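Local coordinates for protein Alpha/beta fold hydrolase (Pseudomonas aeruginosa, PDB 6I8W) that hydrolyses membrane phospholipids as a bacterial phospholipase A and virulence factor, and may also act as a monoacylglycerol lipase, at residues I52-E56 against K75-L79; G36-L40 against A82-T86; L196-F200 against D258-D262; A158-N162 against G285-M289. All coordinates share one frame; numbering follows the deposited sequence.

Contact 1 of 4, residues I52-E56 against K75-L79; sequences IAYLE and KDNWL. With MYR (myristic acid), chain C.
With CG set between its backbone N and carbonyl carbon (chi1 61°), Lys75 sends an extended chain, bent only at its last torsion, against strand 50-57, while Leu55, whose CG sits beside its backbone N, turns its branched end to meet that chain at about a right angle. The aliphatic part of the lysine does the touching: CD lies 3.7 Å from Leu55 CG and also 3.7 Å from Tyr54 CA. Lysine suits the place because its methylenes can lie on leucine and backbone while NZ goes on, past Ala53 CB, to a salt bridge with Asp95. In the central sheet of the alpha/beta hydrolase fold, strand 50-57 lies near one edge, antiparallel to neighbours 41-47 and 90-94; segment 75-79 follows strand 64-68 and opens with a 3-10 turn, closed by Trp78 N bonding to Lys75 O. Leu55 CD1 also reaches Leu79 CD2, a methyl contact of 3.4 Å, tighter than usual, where the side chains again cross nearly perpendicularly. Asp76 OD1 forms a salt bridge with Arg35 and OD2 one with Arg31, both on helix 3-38. Asn77 OD1 lies 3.2 Å from C3 of the bound myristic acid, and Leu79 CD1 3.9 Å from its far end, C14.

Contact 2 of 4, residues G36-L40 against A82-T86; sequences GLAGL and ARPLT
Two backbone carbonyls in the last turn of helix 3-38, those of Leu37 and Ala38, are met by side chains of the segment 82-86. At a helix C-terminus no following turn donates to such carbonyls, and the side chains supply the missing partners. In the conformer described, one of two, Arg83 NH1 donates to Leu37 O at 2.8 Å, a bent bond (N-H...O 139°) that leaves the oxygen tilted from the guanidinium plane; Leu37 CB lies over one face of the same group. Arginine suits this exposed edge because its long chain, CG anti to the backbone N (chi1 177°), runs past the leucine carbonyl before the charged end turns back to it. Thr86 OG1 gives its proton to Ala38 O at 2.9 Å, coming from above the carbonyl plane. Inside the helix end, Gly39 N bonds back to Gly36 O as part of a Schellman motif, whose positive phi favours glycine. The small Ala38 lets Arg83 come near, with CA to CA at 3.8 Å. Leu40 CD1 packs on Ala82 CB at 3.9 Å. The turn 82-86 is held between this helix end, strand 90-94, where Val91 meets Ala82, Leu85 and Thr86, and helix 293-308, which receives Pro84 and Leu85.

Contact 3 of 4, residues L196-F200 against D258-D262; sequences LDFVF and DRVLD. With BOG (octyl beta-D-glucopyranoside), chain D.
Asp258 OD1 is gripped by two backbone N-H groups of its own loop, Val260 N at 2.8 Å and Leu261 N at 2.9 Å, the latter nearly straight at 169°. This Asx turn, extended by the bond from Leu261 N, follows strand 250-255, where the alpha/beta hydrolase fold usually carries its acidic residue, and Asp258 is the probable acid of a Ser-His-Asp triad. The two bonds to OD1 restrain the rotation of the carboxylate, and OD2 bonds to His286. Water and apolar groups join the end of helix 191-199 to the loop. Water 1 donates to Phe198 O at 2.7 Å and accepts from Arg259 N. In the conformer described, one of two, Arg259 NH1 donates to water 2 at 3.0 Å, which in turn donates to Phe200 O. This arginine also runs over the helix backbone: Phe198 CA lies above the centre of one guanidinium face, and NH2 stands at the edge of the Phe198 ring, near its plane, with the two planes 76° apart. Its length suits a place where one chain must cross the helix end and still form a salt bridge through NE with Glu172. Phe200 CE2 lies 3.7 Å from C7' of the bound octyl glucoside. Val199 and Val260 point the same way side by side, and Phe198 offers Val260 a broad apolar ring, its CE2 touching Val260 CG2 at 3.6 Å.

Contact 4 of 4, residues A158-N162 against G285-M289; sequences ALIDN and GHVPM. With MYR (myristic acid), chain C.
Apolar contact joins Ile160, at the end of strand 154-160, to the start of helix 288-291: Ile160 CG2, anti to the backbone N, slides past Pro288 with CD at 3.9 Å and also approaches Met289 SD at 4.4 Å. A branched isoleucine gives the strand a methyl that reaches the proline ring, and proline, with no N-H to satisfy, suits the first turn of a helix. Among the polar groups, Asp161 leans its carboxylate toward the same ring, OD1 lying 3.3 Å from Pro288 CD. The other oxygen, OD2, accepts a hydrogen bond from Gly255 N. The loop 285-287 follows strand 276-281 in the alpha/beta hydrolase fold, the customary site of the catalytic histidine, and His286 is the probable base of a triad with Ser137 and Asp258. With CG anti to the backbone N (chi1 -178°), its ring reaches Ser137, whose OG bonds to NE2. Asp161 CB packs 3.7 Å from His286 ND1, and CB and CG both lie by His286 O. Around the ligand, the carboxylate atom O2 of myristic acid stands in the plane of the His286 ring at its edge, 4.0 Å from NE2, and Val287 CG1 touches C3 of the chain at 3.7 Å.

How the contacts relate
Contacts 3 and 4, centres about 10 Å apart, meet at the probable triad: Asp258 OD2 of contact 3 lies 2.7 Å from His286 ND1 of contact 4 and 2.6 Å from Asp161 OD2, a close approach of two carboxylates. Contact 1 joins contact 4 through Trp78 CZ3 and Met289 CG, 3.6 Å apart, and the myristic acid touches both, its acid end by His286 and its tail by Leu79. Contact 2, centred about 11 Å from contact 1, packs against it where Leu79 CD2 meets Leu40 CD1 at 3.8 Å. Lying at the end of helix 3-38, with its centre about 26 Å from that of contact 3 and 19 Å from that of contact 4, it is the most remote from the probable active site.

Contact 1 of 4, residues I52-E56 against K75-L79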
# COMPACT_ATOMS: atom_id res chain seq x y z
N ILE A 52 -5.14 7.32 -12.82
CA ILE A 52 -4.63 7.02 -11.50
C ILE A 52 -5.51 7.68 -10.45
O ILE A 52 -5.62 8.90 -10.41
CB ILE A 52 -3.18 7.48 -11.37
CG1 ILE A 52 -2.33 6.74 -12.42
CG2 ILE A 52 -2.68 7.28 -9.93
CD1 ILE A 52 -0.83 6.88 -12.19
N ALA A 53 -6.16 6.85 -9.63
CA ALA A 53 -6.97 7.34 -8.53
C ALA A 53 -6.08 7.68 -7.35
O ALA A 53 -5.09 6.99 -7.09
CB ALA A 53 -8.04 6.30 -8.12
N TYR A 54 -6.42 8.74 -6.63
CA TYR A 54 -5.63 9.08 -5.45
C TYR A 54 -6.44 9.82 -4.42
O TYR A 54 -7.49 10.37 -4.72
CB TYR A 54 -4.38 9.90 -5.84
CG TYR A 54 -4.61 11.28 -6.44
CD1 TYR A 54 -4.91 11.44 -7.79
CD2 TYR A 54 -4.50 12.44 -5.65
CE1 TYR A 54 -5.11 12.71 -8.35
CE2 TYR A 54 -4.69 13.72 -6.21
CZ TYR A 54 -4.99 13.84 -7.55
OH TYR A 54 -5.17 15.09 -8.11
N LEU A 55 -5.95 9.78 -3.19
CA LEU A 55 -6.51 10.58 -2.11
C LEU A 55 -5.59 11.75 -1.86
O LEU A 55 -4.36 11.64 -2.02
CB LEU A 55 -6.66 9.75 -0.84
CG LEU A 55 -7.60 8.55 -0.94
CD1 LEU A 55 -7.56 7.75 0.35
CD2 LEU A 55 -9.02 9.00 -1.27
N GLU A 56 -6.18 12.87 -1.44
CA GLU A 56 -5.41 14.06 -1.12
C GLU A 56 -6.00 14.81 0.08
O GLU A 56 -7.23 14.86 0.24
CB GLU A 56 -5.34 14.98 -2.34
CG GLU A 56 -4.49 16.22 -2.14
CD GLU A 56 -4.53 17.14 -3.34
OE1 GLU A 56 -5.48 17.02 -4.15
OE2 GLU A 56 -3.64 18.00 -3.48
N LYS A 75 -4.92 2.66 -1.84
CA LYS A 75 -4.68 3.90 -1.11
C LYS A 75 -5.41 3.93 0.24
O LYS A 75 -4.99 4.65 1.15
CB LYS A 75 -5.09 5.10 -1.97
CG LYS A 75 -6.56 5.13 -2.35
CD LYS A 75 -6.78 6.09 -3.53
CE LYS A 75 -8.24 6.18 -3.92
NZ LYS A 75 -8.81 4.85 -4.29
N ASP A 76 -6.49 3.16 0.38
CA ASP A 76 -7.21 3.16 1.66
C ASP A 76 -6.44 2.46 2.79
O ASP A 76 -6.83 2.57 3.95
CB ASP A 76 -8.60 2.52 1.52
CG ASP A 76 -9.59 3.41 0.78
OD1 ASP A 76 -9.59 4.64 1.01
OD2 ASP A 76 -10.39 2.89 -0.01
N ASN A 77 -5.35 1.75 2.47
CA ASN A 77 -4.44 1.24 3.51
C ASN A 77 -3.90 2.35 4.43
O ASN A 77 -3.49 2.08 5.56
CB ASN A 77 -3.24 0.53 2.90
CG ASN A 77 -3.42 -0.98 2.77
OD1 ASN A 77 -2.45 -1.72 2.87
ND2 ASN A 77 -4.65 -1.43 2.58
N TRP A 78 -3.88 3.57 3.93
CA TRP A 78 -3.20 4.68 4.60
C TRP A 78 -4.07 5.59 5.45
O TRP A 78 -3.54 6.53 6.05
CB TRP A 78 -2.48 5.55 3.56
CG TRP A 78 -1.40 4.81 2.80
CD1 TRP A 78 -1.45 4.32 1.51
CD2 TRP A 78 -0.10 4.48 3.31
NE1 TRP A 78 -0.24 3.70 1.20
CE2 TRP A 78 0.59 3.79 2.29
CE3 TRP A 78 0.55 4.72 4.53
CZ2 TRP A 78 1.91 3.35 2.46
CZ3 TRP A 78 1.83 4.27 4.70
CH2 TRP A 78 2.51 3.59 3.67
N LEU A 79 -5.38 5.35 5.52
CA LEU A 79 -6.30 6.36 6.08
C LEU A 79 -6.03 6.74 7.53
O LEU A 79 -5.96 7.91 7.88
CB LEU A 79 -7.76 5.88 5.97
CG LEU A 79 -8.16 5.47 4.54
CD1 LEU A 79 -9.65 5.15 4.45
CD2 LEU A 79 -7.76 6.55 3.57
C1 MYR C . 0.07 -6.02 1.68
O1 MYR C . 0.62 -4.89 1.71
O2 MYR C . 0.64 -7.03 1.20
C2 MYR C . -1.29 -6.19 2.31
C3 MYR C . -1.79 -4.85 2.85
C4 MYR C . -2.98 -5.03 3.79
C5 MYR C . -4.22 -5.52 3.05
C6 MYR C . -5.43 -5.44 3.98
C7 MYR C . -6.49 -4.47 3.46
C8 MYR C . -7.08 -3.65 4.60
C9 MYR C . -8.59 -3.45 4.45
C10 MYR C . -8.91 -2.01 4.07
C11 MYR C . -10.39 -1.70 4.22
C12 MYR C . -10.75 -0.41 3.48
C13 MYR C . -11.91 0.30 4.15
C14 MYR C . -11.66 1.79 4.17

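Contact 2 of 4, residues G36-L40 against A82-T86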
# COMPACT_ATOMS: atom_id res chain seq x y z
N GLY A 36 -13.01 10.78 5.66
CA GLY A 36 -13.45 12.04 6.26
C GLY A 36 -12.70 12.32 7.56
O GLY A 36 -12.27 13.45 7.81
N LEU A 37 -12.54 11.29 8.39
CA LEU A 37 -11.79 11.46 9.64
C LEU A 37 -10.33 11.82 9.37
O LEU A 37 -9.71 12.51 10.16
CB LEU A 37 -11.88 10.21 10.50
CG LEU A 37 -13.23 9.93 11.18
CD1 LEU A 37 -13.20 8.53 11.78
CD2 LEU A 37 -13.54 10.98 12.27
N ALA A 38 -9.79 11.36 8.25
CA ALA A 38 -8.39 11.64 7.93
C ALA A 38 -8.23 12.95 7.18
O ALA A 38 -7.10 13.40 6.95
CB ALA A 38 -7.82 10.51 7.12
N GLY A 39 -9.34 13.55 6.78
CA GLY A 39 -9.30 14.76 5.98
C GLY A 39 -8.85 14.50 4.54
O GLY A 39 -8.22 15.36 3.93
N LEU A 40 -9.14 13.32 4.01
CA LEU A 40 -8.74 12.94 2.64
C LEU A 40 -9.94 12.89 1.70
O LEU A 40 -11.00 12.44 2.09
CB LEU A 40 -8.05 11.58 2.64
CG LEU A 40 -6.76 11.51 3.46
CD1 LEU A 40 -6.32 10.05 3.63
CD2 LEU A 40 -5.67 12.32 2.76
N ALA A 82 -2.71 8.46 8.03
CA ALA A 82 -2.66 9.81 7.46
C ALA A 82 -3.39 10.82 8.33
O ALA A 82 -3.11 12.01 8.27
CB ALA A 82 -3.28 9.79 6.03
N ARG A 83 -4.32 10.35 9.14
CA ARG A 83 -5.15 11.23 9.95
C ARG A 83 -4.33 12.24 10.77
O ARG A 83 -4.59 13.44 10.71
CB ARG A 83 -6.05 10.37 10.85
CG ARG A 83 -6.93 11.14 11.81
CD ARG A 83 -8.22 10.39 12.01
NE ARG A 83 -8.82 10.55 13.34
CZ ARG A 83 -9.43 11.64 13.77
NH1 ARG A 83 -9.52 12.71 12.99
NH2 ARG A 83 -9.95 11.68 15.00
N PRO A 84 -3.31 11.78 11.54
CA PRO A 84 -2.58 12.84 12.27
C PRO A 84 -1.61 13.66 11.41
O PRO A 84 -1.06 14.65 11.88
CB PRO A 84 -1.79 12.06 13.34
CG PRO A 84 -1.60 10.72 12.73
CD PRO A 84 -2.87 10.43 11.97
N LEU A 85 -1.40 13.25 10.16
CA LEU A 85 -0.45 13.90 9.27
C LEU A 85 -1.04 15.05 8.46
O LEU A 85 -0.30 15.95 8.05
CB LEU A 85 0.15 12.86 8.30
CG LEU A 85 0.84 11.70 9.00
CD1 LEU A 85 1.38 10.69 7.99
CD2 LEU A 85 1.95 12.26 9.87
N THR A 86 -2.34 15.02 8.18
CA THR A 86 -2.92 16.02 7.28
C THR A 86 -3.01 17.41 7.92
O THR A 86 -3.21 18.39 7.22
CB THR A 86 -4.33 15.61 6.79
OG1 THR A 86 -5.13 15.23 7.91
CG2 THR A 86 -4.24 14.43 5.85

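Contact 3 of 4, residues L196-F200 against D258-D262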
# COMPACT_ATOMS: atom_id res chain seq x y z
N LEU A 196 -5.60 -11.88 6.19
CA LEU A 196 -5.58 -11.00 7.36
C LEU A 196 -4.72 -11.58 8.49
O LEU A 196 -3.92 -10.86 9.11
CB LEU A 196 -7.00 -10.74 7.87
CG LEU A 196 -8.00 -10.16 6.86
CD1 LEU A 196 -9.38 -10.07 7.49
CD2 LEU A 196 -7.53 -8.81 6.37
N ASP A 197 -4.88 -12.88 8.77
CA ASP A 197 -4.09 -13.57 9.80
C ASP A 197 -2.60 -13.55 9.46
O ASP A 197 -1.74 -13.52 10.33
CB ASP A 197 -4.54 -15.02 9.99
CG ASP A 197 -5.96 -15.14 10.53
OD1 ASP A 197 -6.48 -14.13 11.05
OD2 ASP A 197 -6.56 -16.24 10.43
N PHE A 198 -2.31 -13.53 8.16
CA PHE A 198 -0.94 -13.59 7.67
C PHE A 198 -0.18 -12.26 7.85
O PHE A 198 1.04 -12.25 8.04
CB PHE A 198 -0.94 -13.99 6.20
CG PHE A 198 0.41 -14.38 5.68
CD1 PHE A 198 1.09 -15.47 6.20
CD2 PHE A 198 0.99 -13.69 4.62
CE1 PHE A 198 2.33 -15.85 5.71
CE2 PHE A 198 2.23 -14.06 4.12
CZ PHE A 198 2.90 -15.14 4.66
N VAL A 199 -0.89 -11.13 7.78
CA VAL A 199 -0.22 -9.83 7.81
C VAL A 199 -0.43 -9.07 9.12
O VAL A 199 0.28 -8.10 9.37
CB VAL A 199 -0.66 -8.93 6.63
CG1 VAL A 199 -0.40 -9.60 5.27
CG2 VAL A 199 -2.13 -8.55 6.78
N PHE A 200 -1.39 -9.50 9.95
CA PHE A 200 -1.64 -8.86 11.26
C PHE A 200 -1.26 -9.74 12.45
O PHE A 200 -1.60 -10.92 12.49
CB PHE A 200 -3.11 -8.48 11.43
CG PHE A 200 -3.59 -7.39 10.52
CD1 PHE A 200 -3.18 -6.08 10.72
CD2 PHE A 200 -4.48 -7.67 9.49
CE1 PHE A 200 -3.63 -5.06 9.89
CE2 PHE A 200 -4.94 -6.66 8.66
CZ PHE A 200 -4.51 -5.36 8.85
N ASP A 258 6.69 -9.52 11.34
CA ASP A 258 6.35 -9.54 9.91
C ASP A 258 6.63 -10.93 9.34
O ASP A 258 7.77 -11.39 9.37
CB ASP A 258 7.15 -8.47 9.16
CG ASP A 258 6.72 -8.29 7.71
OD1 ASP A 258 6.13 -9.22 7.11
OD2 ASP A 258 6.98 -7.19 7.16
N ARG A 259 5.60 -11.60 8.85
CA ARG A 259 5.76 -12.95 8.31
C ARG A 259 5.96 -12.91 6.79
O ARG A 259 6.39 -13.91 6.18
CB ARG A 259 4.55 -13.82 8.66
CG ARG A 259 4.49 -14.23 10.13
CD ARG A 259 3.07 -14.53 10.58
NE ARG A 259 2.46 -15.67 9.90
CZ ARG A 259 1.25 -16.14 10.20
NH1 ARG A 259 0.55 -15.56 11.16
NH2 ARG A 259 0.74 -17.19 9.55
N VAL A 260 5.65 -11.77 6.19
CA VAL A 260 5.72 -11.61 4.74
C VAL A 260 7.14 -11.29 4.28
O VAL A 260 7.66 -11.89 3.35
CB VAL A 260 4.76 -10.49 4.27
CG1 VAL A 260 4.68 -10.46 2.75
CG2 VAL A 260 3.39 -10.69 4.89
N LEU A 261 7.76 -10.30 4.93
CA LEU A 261 9.13 -9.89 4.63
C LEU A 261 9.87 -9.76 5.96
O LEU A 261 9.37 -9.13 6.90
CB LEU A 261 9.15 -8.57 3.87
CG LEU A 261 8.40 -8.55 2.53
CD1 LEU A 261 8.38 -7.14 1.98
CD2 LEU A 261 9.04 -9.50 1.56
N ASP A 262 11.04 -10.36 6.05
CA ASP A 262 11.64 -10.57 7.36
C ASP A 262 12.34 -9.34 7.91
O ASP A 262 12.98 -8.60 7.16
CB ASP A 262 12.61 -11.74 7.33
CG ASP A 262 12.87 -12.28 8.71
OD1 ASP A 262 11.99 -13.01 9.21
OD2 ASP A 262 13.91 -11.92 9.31
C1 BOG D . -14.83 -0.29 11.19
O1 BOG D . -13.63 -0.60 10.48
C2 BOG D . -14.63 -0.72 12.65
O2 BOG D . -14.89 -2.11 12.74
C3 BOG D . -15.49 0.03 13.67
O3 BOG D . -15.11 -0.28 15.01
C4 BOG D . -15.34 1.51 13.40
O4 BOG D . -16.02 2.29 14.41
C5 BOG D . -15.92 1.74 12.00
O5 BOG D . -15.09 1.11 11.01
C6 BOG D . -16.13 3.22 11.68
O6 BOG D . -15.08 3.73 10.85
C1' BOG D . -13.71 -0.33 9.09
C2' BOG D . -12.30 -0.36 8.51
C3' BOG D . -11.45 -1.35 9.29
C4' BOG D . -10.12 -1.63 8.61
C5' BOG D . -9.78 -3.10 8.79
C6' BOG D . -8.33 -3.38 8.43
C7' BOG D . -8.14 -4.85 8.08
C8' BOG D . -8.63 -5.73 9.21
O HOH W 1 2.86 -10.53 9.06
O HOH W 2 0.40 -12.74 12.26

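Contact 4 of 4, residues A158-N162 against G285-M289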
# COMPACT_ATOMS: atom_id res chain seq x y z
N ALA A 158 10.70 6.74 3.58
CA ALA A 158 10.34 5.83 4.66
C ALA A 158 9.99 4.50 4.02
O ALA A 158 9.07 4.40 3.19
CB ALA A 158 9.16 6.38 5.50
N LEU A 159 10.73 3.48 4.41
CA LEU A 159 10.53 2.14 3.90
C LEU A 159 9.87 1.36 5.00
O LEU A 159 10.48 1.06 6.02
CB LEU A 159 11.87 1.51 3.47
CG LEU A 159 12.57 2.25 2.34
CD1 LEU A 159 13.95 1.64 2.02
CD2 LEU A 159 11.67 2.24 1.09
N ILE A 160 8.59 1.07 4.82
CA ILE A 160 7.83 0.40 5.85
C ILE A 160 7.65 -1.06 5.45
O ILE A 160 6.79 -1.38 4.63
CB ILE A 160 6.46 1.10 6.05
CG1 ILE A 160 6.70 2.57 6.44
CG2 ILE A 160 5.61 0.37 7.11
CD1 ILE A 160 5.44 3.43 6.53
N ASP A 161 8.49 -1.94 6.02
CA ASP A 161 8.46 -3.35 5.65
C ASP A 161 8.53 -3.50 4.12
O ASP A 161 7.68 -4.15 3.52
CB ASP A 161 7.19 -4.03 6.19
CG ASP A 161 7.05 -3.88 7.70
OD1 ASP A 161 6.85 -2.73 8.16
OD2 ASP A 161 7.12 -4.90 8.43
N ASN A 162 9.53 -2.89 3.51
CA ASN A 162 9.65 -2.89 2.05
C ASN A 162 10.16 -4.21 1.49
O ASN A 162 10.93 -4.89 2.14
CB ASN A 162 10.59 -1.78 1.60
CG ASN A 162 12.00 -1.97 2.13
OD1 ASN A 162 12.26 -1.81 3.32
ND2 ASN A 162 12.92 -2.31 1.24
N GLY A 285 2.91 -6.80 12.89
CA GLY A 285 3.09 -7.56 11.66
C GLY A 285 3.59 -6.72 10.50
O GLY A 285 4.28 -5.70 10.68
N HIS A 286 3.22 -7.16 9.30
CA HIS A 286 3.69 -6.62 8.03
C HIS A 286 3.18 -5.22 7.66
O HIS A 286 3.78 -4.55 6.82
CB HIS A 286 3.28 -7.61 6.93
CG HIS A 286 3.73 -7.23 5.56
ND1 HIS A 286 5.05 -6.96 5.25
CD2 HIS A 286 3.05 -7.13 4.39
CE1 HIS A 286 5.15 -6.67 3.97
NE2 HIS A 286 3.95 -6.76 3.42
N VAL A 287 2.07 -4.79 8.26
CA VAL A 287 1.52 -3.49 7.87
C VAL A 287 1.29 -2.61 9.11
O VAL A 287 0.15 -2.34 9.49
CB VAL A 287 0.22 -3.65 7.03
CG1 VAL A 287 0.55 -4.19 5.60
CG2 VAL A 287 -0.77 -4.59 7.70
N PRO A 288 2.39 -2.16 9.75
CA PRO A 288 2.30 -1.37 10.98
C PRO A 288 1.37 -0.15 10.84
O PRO A 288 0.63 0.18 11.78
CB PRO A 288 3.75 -0.91 11.24
CG PRO A 288 4.61 -1.76 10.41
CD PRO A 288 3.78 -2.33 9.28
N MET A 289 1.39 0.49 9.67
CA MET A 289 0.58 1.69 9.45
C MET A 289 -0.91 1.36 9.45
O MET A 289 -1.74 2.26 9.60
CB MET A 289 0.97 2.39 8.15
CG MET A 289 0.37 1.76 6.90
SD MET A 289 1.29 0.25 6.42
CE MET A 289 0.48 -0.11 4.85
C1 MYR C . 0.07 -6.02 1.68
O1 MYR C . 0.62 -4.89 1.71
O2 MYR C . 0.64 -7.03 1.20
C2 MYR C . -1.29 -6.19 2.31
C3 MYR C . -1.79 -4.85 2.85
C4 MYR C . -2.98 -5.03 3.79
C5 MYR C . -4.22 -5.52 3.05
C6 MYR C . -5.43 -5.44 3.98
C7 MYR C . -6.49 -4.47 3.46
C8 MYR C . -7.08 -3.65 4.60
C9 MYR C . -8.59 -3.45 4.45
C10 MYR C . -8.91 -2.01 4.07
C11 MYR C . -10.39 -1.70 4.22
C12 MYR C . -10.75 -0.41 3.48
C13 MYR C . -11.91 0.30 4.15
C14 MYR C . -11.66 1.79 4.17